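Local coordinates for protein probable tautomerase ywhB (Bacillus subtilis, PDB 2OPA) that belongs to the tautomerase family of small oligomeric enzymes and binds 2-fluoro-3-(4-hydroxyphenyl)-2E-propeneoate in a pocket, at residues T4-E9 against F41-R46. Sequence-based numbering, arbitrary orientation.
With FHC (2-fluoro-3-(4-hydroxyphenyl)-2E-propeneoate), chain C.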
loop_
_atom_site.group_PDB
_atom_site.type_symbol
_atom_site.label_atom_id
_atom_site.label_comp_id
_atom_site.label_asym_id
_atom_site.label_seq_id
_atom_site.Cartn_x
_atom_site.Cartn_y
_atom_site.Cartn_z
ATOM N N THR A 4 0.991 -3.833 8.660
ATOM C CA THR A 4 0.355 -4.647 7.644
ATOM C C THR A 4 1.214 -5.899 7.479
ATOM O O THR A 4 2.405 -5.807 7.184
ATOM C CB THR A 4 0.277 -3.906 6.286
ATOM O OG1 THR A 4 -0.499 -2.714 6.437
ATOM C CG2 THR A 4 -0.387 -4.788 5.223
ATOM N N VAL A 5 0.618 -7.064 7.699
ATOM C CA VAL A 5 1.338 -8.318 7.539
ATOM C C VAL A 5 0.786 -8.991 6.301
ATOM O O VAL A 5 -0.371 -9.398 6.275
ATOM C CB VAL A 5 1.136 -9.278 8.740
ATOM C CG1 VAL A 5 1.949 -10.541 8.521
ATOM C CG2 VAL A 5 1.553 -8.609 10.032
ATOM N N LYS A 6 1.609 -9.086 5.268
ATOM C CA LYS A 6 1.200 -9.714 4.025
ATOM C C LYS A 6 1.847 -11.098 3.966
ATOM O O LYS A 6 3.071 -11.226 3.969
ATOM C CB LYS A 6 1.634 -8.844 2.839
ATOM C CG LYS A 6 1.281 -9.426 1.479
ATOM C CD LYS A 6 1.731 -8.528 0.329
ATOM C CE LYS A 6 0.888 -7.272 0.241
ATOM N NZ LYS A 6 -0.555 -7.597 0.024
ATOM N N MET A 7 1.019 -12.135 3.943
ATOM C CA MET A 7 1.512 -13.510 3.901
ATOM C C MET A 7 0.598 -14.394 3.072
ATOM O O MET A 7 -0.534 -14.023 2.783
ATOM C CB MET A 7 1.613 -14.083 5.318
ATOM C CG MET A 7 0.307 -14.043 6.088
ATOM S SD MET A 7 0.459 -14.641 7.777
ATOM C CE MET A 7 -1.261 -14.694 8.276
ATOM N N LEU A 8 1.099 -15.566 2.700
ATOM C CA LEU A 8 0.341 -16.525 1.908
ATOM C C LEU A 8 -0.828 -17.134 2.664
ATOM O O LEU A 8 -0.812 -17.233 3.890
ATOM C CB LEU A 8 1.251 -17.668 1.434
ATOM C CG LEU A 8 2.280 -17.376 0.337
ATOM C CD1 LEU A 8 3.160 -18.595 0.135
ATOM C CD2 LEU A 8 1.571 -17.014 -0.966
ATOM N N GLU A 9 -1.848 -17.541 1.918
ATOM C CA GLU A 9 -3.004 -18.206 2.509
ATOM C C GLU A 9 -2.448 -19.500 3.104
ATOM O O GLU A 9 -1.393 -19.980 2.676
ATOM C CB GLU A 9 -4.028 -18.565 1.431
ATOM C CG GLU A 9 -4.587 -17.384 0.659
ATOM C CD GLU A 9 -5.495 -17.814 -0.485
ATOM O OE1 GLU A 9 -5.098 -18.736 -1.233
ATOM O OE2 GLU A 9 -6.588 -17.226 -0.647
ATOM N N PHE A 41 -3.124 -5.084 10.296
ATOM C CA PHE A 41 -3.930 -5.536 9.169
ATOM C C PHE A 41 -3.277 -6.801 8.643
ATOM O O PHE A 41 -2.056 -6.858 8.511
ATOM C CB PHE A 41 -3.941 -4.522 8.015
ATOM C CG PHE A 41 -4.408 -3.149 8.393
ATOM C CD1 PHE A 41 -3.490 -2.120 8.597
ATOM C CD2 PHE A 41 -5.765 -2.869 8.512
ATOM C CE1 PHE A 41 -3.922 -0.826 8.908
ATOM C CE2 PHE A 41 -6.204 -1.582 8.824
ATOM C CZ PHE A 41 -5.280 -0.561 9.021
ATOM N N ILE A 42 -4.078 -7.818 8.356
ATOM C CA ILE A 42 -3.534 -9.035 7.782
ATOM C C ILE A 42 -4.029 -9.094 6.345
ATOM O O ILE A 42 -5.227 -8.973 6.085
ATOM C CB ILE A 42 -4.015 -10.308 8.508
ATOM C CG1 ILE A 42 -3.377 -10.402 9.893
ATOM C CG2 ILE A 42 -3.651 -11.538 7.677
ATOM C CD1 ILE A 42 -3.910 -11.553 10.742
ATOM N N GLU A 43 -3.098 -9.253 5.416
ATOM C CA GLU A 43 -3.429 -9.349 4.003
ATOM C C GLU A 43 -2.918 -10.689 3.496
ATOM O O GLU A 43 -1.722 -10.965 3.538
ATOM C CB GLU A 43 -2.777 -8.210 3.226
ATOM C CG GLU A 43 -3.545 -6.906 3.312
ATOM C CD GLU A 43 -2.774 -5.721 2.763
ATOM O OE1 GLU A 43 -1.845 -5.926 1.950
ATOM O OE2 GLU A 43 -3.111 -4.579 3.142
ATOM N N GLU A 44 -3.833 -11.527 3.030
ATOM C CA GLU A 44 -3.458 -12.832 2.528
ATOM C C GLU A 44 -3.195 -12.838 1.036
ATOM O O GLU A 44 -3.910 -12.209 0.264
ATOM C CB GLU A 44 -4.536 -13.843 2.870
ATOM C CG GLU A 44 -4.403 -14.357 4.284
ATOM C CD GLU A 44 -5.414 -15.411 4.614
ATOM O OE1 GLU A 44 -5.115 -16.267 5.463
ATOM O OE2 GLU A 44 -6.516 -15.377 4.032
ATOM N N MET A 45 -2.151 -13.552 0.637
ATOM C CA MET A 45 -1.783 -13.648 -0.765
ATOM C C MET A 45 -2.068 -15.036 -1.320
ATOM O O MET A 45 -1.945 -16.038 -0.618
ATOM C CB MET A 45 -0.293 -13.375 -0.947
ATOM C CG MET A 45 0.186 -12.013 -0.527
ATOM S SD MET A 45 1.958 -11.891 -0.878
ATOM C CE MET A 45 2.662 -12.873 0.444
ATOM N N ARG A 46 -2.434 -15.080 -2.593
ATOM C CA ARG A 46 -2.685 -16.332 -3.285
ATOM C C ARG A 46 -1.382 -16.702 -4.003
ATOM O O ARG A 46 -0.679 -15.818 -4.506
ATOM C CB ARG A 46 -3.806 -16.136 -4.297
ATOM C CG ARG A 46 -5.178 -15.985 -3.670
ATOM C CD ARG A 46 -6.214 -15.552 -4.689
ATOM N NE ARG A 46 -6.121 -16.308 -5.934
ATOM C CZ ARG A 46 -7.072 -16.333 -6.868
ATOM N NH1 ARG A 46 -6.901 -17.040 -7.978
ATOM N NH2 ARG A 46 -8.205 -15.667 -6.682
HETATM C C1 FHC C . 7.252 -16.940 1.247
HETATM C C7 FHC C . 6.371 -15.837 1.683
HETATM C C8 FHC C . 5.390 -15.631 2.610
HETATM C C9 FHC C . 4.793 -16.534 3.628
HETATM O O3 FHC C . 5.248 -17.789 3.712
HETATM O O2 FHC C . 3.915 -16.167 4.374
HETATM F F1 FHC C . 4.845 -14.389 2.629
HETATM C C6 FHC C . 8.171 -16.680 0.179
HETATM C C5 FHC C . 9.025 -17.700 -0.268
HETATM C C4 FHC C . 9.010 -18.987 0.301
HETATM O O1 FHC C . 9.857 -19.963 -0.155
HETATM C C3 FHC C . 8.105 -19.268 1.361
HETATM C C2 FHC C . 7.246 -18.255 1.817
HETATM O O HOH W 1 -2.309 -1.983 4.524
HETATM O O HOH W 2 -2.607 -17.192 6.033
#
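Lys6 reaches across to both Glu43 and Met45 on the face of the sheet that also carries Thr4, Phe41 and Leu8. Its CB lies beside the Glu43 carbonyl; CG, anti to the backbone N (chi1 179°), meets Met45 CG at 3.5 Å, and CD rests against Met45 SD at 3.6 Å, the two side chains crossing at about a right angle. Bends at chi3 and chi4 then turn the side chain back toward Glu43: CE approaches OE1, and NZ closes a salt bridge with Glu43 OE1 at 2.9 Å, meeting that oxygen nearly along its C-O axis. The other carboxylate oxygen, OE2, packs on Thr4 CG2 and accepts from a water that also bonds Thr4 OG1, so the two oxygens have separate partners, which probably restricts rotation of the carboxylate; OE2 also makes a long, weak ion pair with Lys6 of a third subunit.

Beneath these side chains the parallel pairing is continuous from Thr4–Phe41 to Leu8–Met45. Five backbone bonds alternate between the strands, from Val5 N to Phe41 O (2.8 Å, 172° at the hydrogen) to the more bent Glu9 N to Met45 O (147°). On the reverse face, Met7 CE touches Ile42 CG2 at 4.0 Å, and helix 13-31 covers Val5, Met7 and Ile42 through Leu19.

At the C-terminal ends, Met45 CE lies 3.4 Å from F1 of the ligand FHC, while Leu8 N donates a weak hydrogen bond to O2 of FHC at 3.3 Å; Arg11 also binds FHC. Tyr2 of the second subunit packs on Lys6 and Met45, and Thr4 to Lys6 extend the sheet into that subunit by antiparallel pairing. With helix 13-31 linking strands 2-8 and 39-45, this is the beta-alpha-beta unit characteristic of the tautomerase fold, with the ligand pocket at its strand ends.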